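PDB 3PQA: lactaldehyde dehydrogenase from Methanocaldococcus jannaschii, which catalyses the NAD-dependent oxidation of lactaldehyde to lactate, a step in coenzyme F420 biosynthesis, and works as a homotetramer. Local coordinates for residues B[338-343]-B[354-359]; B[289-294]-B[374-379]. All coordinates share one frame; numbering follows the deposited sequence.

Contact 1 (B[338-343]-B[354-359]); sequences GKLLLG and TILEVD
The carbonyl oxygen of Ile-355 accepts two successive amides, those of Leu-341 and Leu-342: Leu-341 N lies 2.8 Å from Ile-355 O, while Leu-342 N makes a longer bond to the same oxygen at 3.3 Å. The extra residue shifts the antiparallel register by one. Beyond it, Ile-355 N bonds back to Leu-342 O; on the other side Lys-339 and Glu-357 exchange two backbone bonds.

The Leu-341 side chain can be traced outward from CB, which sits 3.5 Å from Ile-355 O; CG is about equally far from that oxygen and from Glu-357 N. With CG anti to the carbonyl carbon (chi1 -55°), the chain runs along the partner strand, and CD1 ends 3.9 Å from Glu-357 N, with Glu-357 CB and Ile-355 CG2 slightly farther. Leu-342 CD2 meets Ile-355 CD1 at 3.9 Å, and on the other face Leu-340 CD1 rests near Leu-356 CG. A water bridges Lys-339 NZ and Glu-357 OE1, whereas Glu-357 OE2 forms a salt bridge with Arg-378.

Helix 288-300 packs on the face carrying Leu-342, Ile-355 and Glu-357. This is a classic beta bulge, here in the strand 339-342 that pairs with 350-357 in a mixed sheet.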
ATOM      1  N   GLY B 338     -42.663 -22.543  16.136  1.00 25.76           N
ATOM      2  CA  GLY B 338     -41.312 -22.926  16.552  1.00 25.60           C
ATOM      3  C   GLY B 338     -41.322 -24.016  17.609  1.00 25.05           C
ATOM      4  O   GLY B 338     -42.133 -23.991  18.534  1.00 25.34           O
ATOM      5  N   LYS B 339     -40.420 -24.980  17.459  1.00 24.46           N
ATOM      6  CA  LYS B 339     -40.313 -26.097  18.374  1.00 24.78           C
ATOM      7  C   LYS B 339     -39.201 -25.837  19.382  1.00 24.01           C
ATOM      8  O   LYS B 339     -38.032 -25.705  19.006  1.00 23.42           O
ATOM      9  CB  LYS B 339     -40.050 -27.390  17.591  1.00 25.89           C
ATOM     10  CG  LYS B 339     -39.938 -28.651  18.447  1.00 27.19           C
ATOM     11  CD  LYS B 339     -39.548 -29.847  17.596  1.00 26.42           C
ATOM     12  CE  LYS B 339     -39.301 -31.093  18.441  1.00 27.37           C
ATOM     13  NZ  LYS B 339     -38.184 -31.887  17.833  1.00 26.73           N
ATOM     14  N   LEU B 340     -39.570 -25.757  20.659  1.00 23.06           N
ATOM     15  CA  LEU B 340     -38.602 -25.517  21.727  1.00 22.50           C
ATOM     16  C   LEU B 340     -37.815 -26.787  22.016  1.00 22.66           C
ATOM     17  O   LEU B 340     -38.395 -27.828  22.332  1.00 22.81           O
ATOM     18  CB  LEU B 340     -39.287 -24.981  22.996  1.00 22.13           C
ATOM     19  CG  LEU B 340     -38.381 -24.577  24.168  1.00 21.98           C
ATOM     20  CD1 LEU B 340     -37.503 -23.364  23.823  1.00 22.08           C
ATOM     21  CD2 LEU B 340     -39.191 -24.292  25.437  1.00 22.06           C
ATOM     22  N   LEU B 341     -36.494 -26.694  21.896  1.00 21.87           N
ATOM     23  CA  LEU B 341     -35.605 -27.832  22.099  1.00 21.39           C
ATOM     24  C   LEU B 341     -34.827 -27.774  23.409  1.00 20.82           C
ATOM     25  O   LEU B 341     -34.434 -28.809  23.945  1.00 21.04           O
ATOM     26  CB  LEU B 341     -34.630 -27.958  20.929  1.00 21.88           C
ATOM     27  CG  LEU B 341     -35.252 -28.053  19.534  1.00 20.70           C
ATOM     28  CD1 LEU B 341     -34.158 -28.176  18.499  1.00 21.91           C
ATOM     29  CD2 LEU B 341     -36.238 -29.220  19.427  1.00 21.97           C
ATOM     30  N   LEU B 342     -34.590 -26.562  23.907  1.00 19.99           N
ATOM     31  CA  LEU B 342     -33.858 -26.351  25.151  1.00 20.30           C
ATOM     32  C   LEU B 342     -34.179 -24.975  25.712  1.00 21.75           C
ATOM     33  O   LEU B 342     -34.361 -24.024  24.955  1.00 20.81           O
ATOM     34  CB  LEU B 342     -32.341 -26.453  24.922  1.00 19.62           C
ATOM     35  CG  LEU B 342     -31.450 -26.275  26.157  1.00 19.72           C
ATOM     36  CD1 LEU B 342     -31.563 -27.492  27.082  1.00 19.58           C
ATOM     37  CD2 LEU B 342     -30.005 -26.012  25.785  1.00 19.54           C
ATOM     38  N   GLY B 343     -34.240 -24.882  27.039  1.00 24.18           N
ATOM     39  CA  GLY B 343     -34.287 -23.594  27.724  1.00 26.45           C
ATOM     40  C   GLY B 343     -35.645 -22.939  27.671  1.00 28.75           C
ATOM     41  O   GLY B 343     -36.653 -23.554  28.024  1.00 29.01           O
ATOM     42  N   THR B 354     -31.231 -21.114  25.041  1.00 19.21           N
ATOM     43  CA  THR B 354     -32.527 -21.436  24.438  1.00 19.06           C
ATOM     44  C   THR B 354     -32.327 -21.771  22.955  1.00 18.74           C
ATOM     45  O   THR B 354     -31.653 -21.042  22.223  1.00 18.70           O
ATOM     46  CB  THR B 354     -33.520 -20.267  24.641  1.00 19.29           C
ATOM     47  OG1 THR B 354     -33.788 -20.123  26.042  1.00 19.11           O
ATOM     48  CG2 THR B 354     -34.832 -20.499  23.901  1.00 19.23           C
ATOM     49  N   ILE B 355     -32.892 -22.895  22.529  1.00 18.15           N
ATOM     50  CA  ILE B 355     -32.712 -23.378  21.175  1.00 18.38           C
ATOM     51  C   ILE B 355     -34.075 -23.810  20.652  1.00 18.86           C
ATOM     52  O   ILE B 355     -34.812 -24.506  21.348  1.00 18.09           O
ATOM     53  CB  ILE B 355     -31.739 -24.572  21.144  1.00 18.29           C
ATOM     54  CG1 ILE B 355     -30.394 -24.187  21.777  1.00 17.97           C
ATOM     55  CG2 ILE B 355     -31.557 -25.110  19.712  1.00 18.03           C
ATOM     56  CD1 ILE B 355     -29.445 -25.350  21.947  1.00 18.26           C
ATOM     57  N   LEU B 356     -34.409 -23.370  19.443  1.00 19.58           N
ATOM     58  CA  LEU B 356     -35.652 -23.765  18.803  1.00 20.66           C
ATOM     59  C   LEU B 356     -35.382 -24.198  17.377  1.00 20.63           C
ATOM     60  O   LEU B 356     -34.492 -23.655  16.716  1.00 19.53           O
ATOM     61  CB  LEU B 356     -36.643 -22.599  18.764  1.00 21.07           C
ATOM     62  CG  LEU B 356     -37.181 -22.005  20.067  1.00 21.32           C
ATOM     63  CD1 LEU B 356     -36.254 -20.912  20.576  1.00 21.13           C
ATOM     64  CD2 LEU B 356     -38.563 -21.438  19.834  1.00 21.20           C
ATOM     65  N   GLU B 357     -36.144 -25.176  16.894  1.00 20.77           N
ATOM     66  CA  GLU B 357     -36.164 -25.432  15.467  1.00 21.74           C
ATOM     67  C   GLU B 357     -37.328 -24.648  14.888  1.00 21.20           C
ATOM     68  O   GLU B 357     -38.443 -24.717  15.410  1.00 21.01           O
ATOM     69  CB  GLU B 357     -36.289 -26.919  15.115  1.00 23.18           C
ATOM     70  CG  GLU B 357     -36.466 -27.094  13.607  1.00 24.75           C
ATOM     71  CD  GLU B 357     -36.262 -28.507  13.089  1.00 23.69           C
ATOM     72  OE1 GLU B 357     -35.962 -29.421  13.879  1.00 24.79           O
ATOM     73  OE2 GLU B 357     -36.382 -28.678  11.857  1.00 24.86           O
ATOM     74  N   VAL B 358     -37.055 -23.874  13.841  1.00 20.46           N
ATOM     75  CA  VAL B 358     -38.070 -23.010  13.234  1.00 20.33           C
ATOM     76  C   VAL B 358     -38.014 -23.074  11.707  1.00 20.73           C
ATOM     77  O   VAL B 358     -37.086 -23.670  11.140  1.00 20.46           O
ATOM     78  CB  VAL B 358     -37.921 -21.531  13.709  1.00 20.14           C
ATOM     79  CG1 VAL B 358     -37.868 -21.439  15.238  1.00 19.66           C
ATOM     80  CG2 VAL B 358     -36.670 -20.883  13.105  1.00 19.68           C
ATOM     81  N   ASP B 359     -38.991 -22.467  11.036  1.00 22.19           N
ATOM     82  CA  ASP B 359     -38.883 -22.305   9.595  1.00 24.10           C
ATOM     83  C   ASP B 359     -38.413 -20.897   9.242  1.00 23.34           C
ATOM     84  O   ASP B 359     -38.381 -20.017  10.112  1.00 22.47           O
ATOM     85  CB  ASP B 359     -40.160 -22.737   8.848  1.00 27.43           C
ATOM     86  CG  ASP B 359     -41.322 -21.785   9.032  1.00 27.20           C
ATOM     87  OD1 ASP B 359     -41.117 -20.563   9.190  1.00 27.76           O
ATOM     88  OD2 ASP B 359     -42.472 -22.283   8.995  1.00 27.86           O
TER
HETATM   89  O   HOH W   1     -36.091 -30.892  16.055  1.00 30.44           O

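Contact 2 (B[289-294]-B[374-379]); sequences DKFIEM and IPIIRT
Ile-292 and Ile-376 make the close apolar part of this helix-on-strand contact. The two isoleucines lie alongside each other, pointing opposite ways, Ile-292 CG1 lying 4.0 Å from Ile-376 CG2 and just as near CD1 of the same residue. Phe-291 joins more loosely, with Ile-376 CD1 at the edge of its ring, 4.4 Å from CE2. The helix segment runs nearly antiparallel to the strand segment, at 165°, and the axes stay 10.4 Å apart, a gap spanned by side chains alone. Val-283 of strand 278-284 and Ile-355 of strand 350-357 also touch Ile-376, so Ile-376 is buried between the helix and its neighbouring strands.

Toward the exposed Asp-289 the contact turns polar. Arg-378 starts with CG between its backbone N and carbonyl carbon (chi1 81°) and bends at chi3, bringing the guanidinium end-on to the aspartate. NH1 and NH2 form a salt bridge through two bent hydrogen bonds to the one oxygen, OD1, each at 3.0 Å. That oxygen lies in the guanidinium plane, but the carboxylate is turned 59° against it: NH1 meets OD1 nearly along its C-O bond, NH2 from above the carboxylate plane. Ile-292 CD1 comes within 3.8 Å of Arg-378 NH1, linking the apolar and the charged parts.

Arg-378 NE is held by Glu-357 OE2, so one guanidinium serves two carboxylates. Such a pairing would be expected to keep the arginine protonated and both acids ionised, and contacts at NE and at the NH1/NH2 end should restrict rotation of the guanidinium.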
ATOM      1  N   ASP B 289     -30.751 -33.545  12.084  1.00 18.65           N
ATOM      2  CA  ASP B 289     -30.986 -34.276  13.330  1.00 20.57           C
ATOM      3  C   ASP B 289     -29.712 -34.504  14.140  1.00 18.94           C
ATOM      4  O   ASP B 289     -29.719 -34.313  15.357  1.00 18.94           O
ATOM      5  CB  ASP B 289     -31.682 -35.623  13.080  1.00 23.77           C
ATOM      6  CG  ASP B 289     -33.071 -35.469  12.489  1.00 23.72           C
ATOM      7  OD1 ASP B 289     -33.766 -34.474  12.779  1.00 24.20           O
ATOM      8  OD2 ASP B 289     -33.478 -36.383  11.744  1.00 24.37           O
ATOM      9  N   LYS B 290     -28.635 -34.935  13.482  1.00 19.43           N
ATOM     10  CA  LYS B 290     -27.390 -35.205  14.183  1.00 21.69           C
ATOM     11  C   LYS B 290     -26.804 -33.918  14.732  1.00 19.43           C
ATOM     12  O   LYS B 290     -26.342 -33.881  15.872  1.00 18.19           O
ATOM     13  CB  LYS B 290     -26.371 -35.870  13.271  1.00 26.20           C
ATOM     14  CG  LYS B 290     -26.714 -37.282  12.870  1.00 27.80           C
ATOM     15  CD  LYS B 290     -25.556 -37.889  12.065  1.00 27.66           C
ATOM     16  CE  LYS B 290     -25.187 -37.009  10.860  1.00 28.03           C
ATOM     17  NZ  LYS B 290     -23.717 -36.825  10.780  1.00 28.11           N
ATOM     18  N   PHE B 291     -26.834 -32.863  13.920  1.00 18.39           N
ATOM     19  CA  PHE B 291     -26.295 -31.589  14.367  1.00 17.78           C
ATOM     20  C   PHE B 291     -27.079 -31.048  15.555  1.00 17.23           C
ATOM     21  O   PHE B 291     -26.488 -30.635  16.540  1.00 16.57           O
ATOM     22  CB  PHE B 291     -26.283 -30.534  13.268  1.00 18.52           C
ATOM     23  CG  PHE B 291     -25.877 -29.182  13.774  1.00 19.17           C
ATOM     24  CD1 PHE B 291     -24.535 -28.860  13.910  1.00 18.68           C
ATOM     25  CD2 PHE B 291     -26.840 -28.259  14.174  1.00 18.72           C
ATOM     26  CE1 PHE B 291     -24.151 -27.615  14.414  1.00 19.27           C
ATOM     27  CE2 PHE B 291     -26.480 -27.009  14.678  1.00 19.34           C
ATOM     28  CZ  PHE B 291     -25.138 -26.683  14.804  1.00 18.85           C
ATOM     29  N   ILE B 292     -28.408 -31.047  15.452  1.00 17.91           N
ATOM     30  CA  ILE B 292     -29.254 -30.547  16.536  1.00 19.51           C
ATOM     31  C   ILE B 292     -29.000 -31.304  17.850  1.00 18.91           C
ATOM     32  O   ILE B 292     -28.824 -30.690  18.895  1.00 18.29           O
ATOM     33  CB  ILE B 292     -30.748 -30.528  16.145  1.00 21.85           C
ATOM     34  CG1 ILE B 292     -31.004 -29.435  15.094  1.00 22.28           C
ATOM     35  CG2 ILE B 292     -31.628 -30.315  17.383  1.00 22.34           C
ATOM     36  CD1 ILE B 292     -32.355 -29.547  14.347  1.00 22.28           C
ATOM     37  N   GLU B 293     -28.961 -32.631  17.786  1.00 19.58           N
ATOM     38  CA  GLU B 293     -28.700 -33.435  18.975  1.00 21.89           C
ATOM     39  C   GLU B 293     -27.357 -33.057  19.615  1.00 20.34           C
ATOM     40  O   GLU B 293     -27.282 -32.840  20.831  1.00 19.96           O
ATOM     41  CB  GLU B 293     -28.737 -34.934  18.647  1.00 26.29           C
ATOM     42  CG  GLU B 293     -28.523 -35.821  19.859  1.00 30.15           C
ATOM     43  CD  GLU B 293     -28.221 -37.272  19.510  1.00 27.85           C
ATOM     44  OE1 GLU B 293     -28.078 -38.068  20.449  1.00 30.44           O
ATOM     45  OE2 GLU B 293     -28.106 -37.614  18.316  1.00 30.29           O
ATOM     46  N   MET B 294     -26.307 -32.962  18.796  1.00 19.47           N
ATOM     47  CA  MET B 294     -24.973 -32.617  19.290  1.00 19.55           C
ATOM     48  C   MET B 294     -24.962 -31.205  19.904  1.00 17.85           C
ATOM     49  O   MET B 294     -24.377 -30.980  20.963  1.00 17.18           O
ATOM     50  CB  MET B 294     -23.911 -32.730  18.176  1.00 21.87           C
ATOM     51  CG  MET B 294     -23.711 -34.141  17.578  1.00 23.15           C
ATOM     52  SD  MET B 294     -22.797 -34.169  15.995  1.00 22.30           S
ATOM     53  CE  MET B 294     -21.186 -33.668  16.548  1.00 23.26           C
ATOM     54  N   ILE B 374     -31.324 -19.304  20.049  1.00 15.52           N
ATOM     55  CA  ILE B 374     -30.832 -19.752  18.751  1.00 16.58           C
ATOM     56  C   ILE B 374     -31.895 -20.510  17.947  1.00 17.24           C
ATOM     57  O   ILE B 374     -32.256 -21.643  18.307  1.00 17.28           O
ATOM     58  CB  ILE B 374     -29.592 -20.667  18.897  1.00 16.95           C
ATOM     59  CG1 ILE B 374     -28.561 -20.072  19.877  1.00 17.21           C
ATOM     60  CG2 ILE B 374     -28.995 -21.011  17.508  1.00 17.07           C
ATOM     61  CD1 ILE B 374     -28.035 -18.654  19.498  1.00 16.95           C
ATOM     62  N   PRO B 375     -32.390 -19.891  16.860  1.00 17.03           N
ATOM     63  CA  PRO B 375     -33.243 -20.601  15.908  1.00 16.94           C
ATOM     64  C   PRO B 375     -32.393 -21.414  14.944  1.00 16.80           C
ATOM     65  O   PRO B 375     -31.356 -20.932  14.452  1.00 16.34           O
ATOM     66  CB  PRO B 375     -33.952 -19.481  15.161  1.00 17.22           C
ATOM     67  CG  PRO B 375     -32.936 -18.345  15.189  1.00 16.25           C
ATOM     68  CD  PRO B 375     -32.183 -18.477  16.481  1.00 17.23           C
ATOM     69  N   ILE B 376     -32.828 -22.647  14.702  1.00 16.39           N
ATOM     70  CA  ILE B 376     -32.170 -23.545  13.765  1.00 16.44           C
ATOM     71  C   ILE B 376     -33.191 -23.868  12.683  1.00 16.83           C
ATOM     72  O   ILE B 376     -34.329 -24.230  13.001  1.00 16.18           O
ATOM     73  CB  ILE B 376     -31.715 -24.855  14.451  1.00 16.65           C
ATOM     74  CG1 ILE B 376     -30.664 -24.550  15.537  1.00 16.72           C
ATOM     75  CG2 ILE B 376     -31.166 -25.847  13.401  1.00 16.75           C
ATOM     76  CD1 ILE B 376     -30.320 -25.717  16.440  1.00 16.70           C
ATOM     77  N   ILE B 377     -32.790 -23.723  11.420  1.00 16.76           N
ATOM     78  CA  ILE B 377     -33.672 -23.965  10.292  1.00 17.85           C
ATOM     79  C   ILE B 377     -33.052 -25.038   9.427  1.00 17.93           C
ATOM     80  O   ILE B 377     -31.926 -24.876   8.945  1.00 16.71           O
ATOM     81  CB  ILE B 377     -33.873 -22.695   9.427  1.00 19.54           C
ATOM     82  CG1 ILE B 377     -34.427 -21.532  10.258  1.00 20.72           C
ATOM     83  CG2 ILE B 377     -34.740 -23.005   8.190  1.00 20.78           C
ATOM     84  CD1 ILE B 377     -33.340 -20.716  10.991  1.00 19.80           C
ATOM     85  N   ARG B 378     -33.761 -26.148   9.235  1.00 18.06           N
ATOM     86  CA  ARG B 378     -33.238 -27.182   8.343  1.00 19.51           C
ATOM     87  C   ARG B 378     -33.699 -26.885   6.920  1.00 18.81           C
ATOM     88  O   ARG B 378     -34.858 -26.523   6.692  1.00 18.75           O
ATOM     89  CB  ARG B 378     -33.617 -28.604   8.801  1.00 23.28           C
ATOM     90  CG  ARG B 378     -35.018 -29.068   8.437  1.00 24.55           C
ATOM     91  CD  ARG B 378     -35.238 -30.497   8.911  1.00 24.26           C
ATOM     92  NE  ARG B 378     -35.183 -30.596  10.369  1.00 24.99           N
ATOM     93  CZ  ARG B 378     -34.837 -31.689  11.046  1.00 24.73           C
ATOM     94  NH1 ARG B 378     -34.818 -31.668  12.376  1.00 25.21           N
ATOM     95  NH2 ARG B 378     -34.503 -32.804  10.400  1.00 25.13           N
ATOM     96  N   THR B 379     -32.783 -26.988   5.966  1.00 18.98           N
ATOM     97  CA  THR B 379     -33.104 -26.633   4.600  1.00 20.10           C
ATOM     98  C   THR B 379     -32.185 -27.323   3.601  1.00 19.08           C
ATOM     99  O   THR B 379     -31.276 -28.049   3.991  1.00 19.08           O
ATOM    100  CB  THR B 379     -33.065 -25.090   4.401  1.00 22.31           C
ATOM    101  OG1 THR B 379     -33.568 -24.775   3.103  1.00 25.30           O
ATOM    102  CG2 THR B 379     -31.658 -24.562   4.547  1.00 25.19           C
TER

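How the contacts relate
From the N terminus, the chain first passes helix 288-300, which supplies residues 289-294 of contact 2. It then runs through helix 320-335 to strand 339-342, continues through the short strand 346-347, then reverses into strand 350-357, closing contact 1 at 354-359. Only afterwards does strand 373-379 complete contact 2, so the small hairpin-like loop lies wholly within the larger one. Strands 350-357 and 373-379 are parallel neighbours in one sheet, joined by backbone bonds, among them a probable hydrogen bond from Ile-376 N to Leu-356 O. Leu-341 CD1 also packs on Ile-292 CG2 at 3.5 Å, bringing the helix onto the bulged edge strand as well as the inner strands.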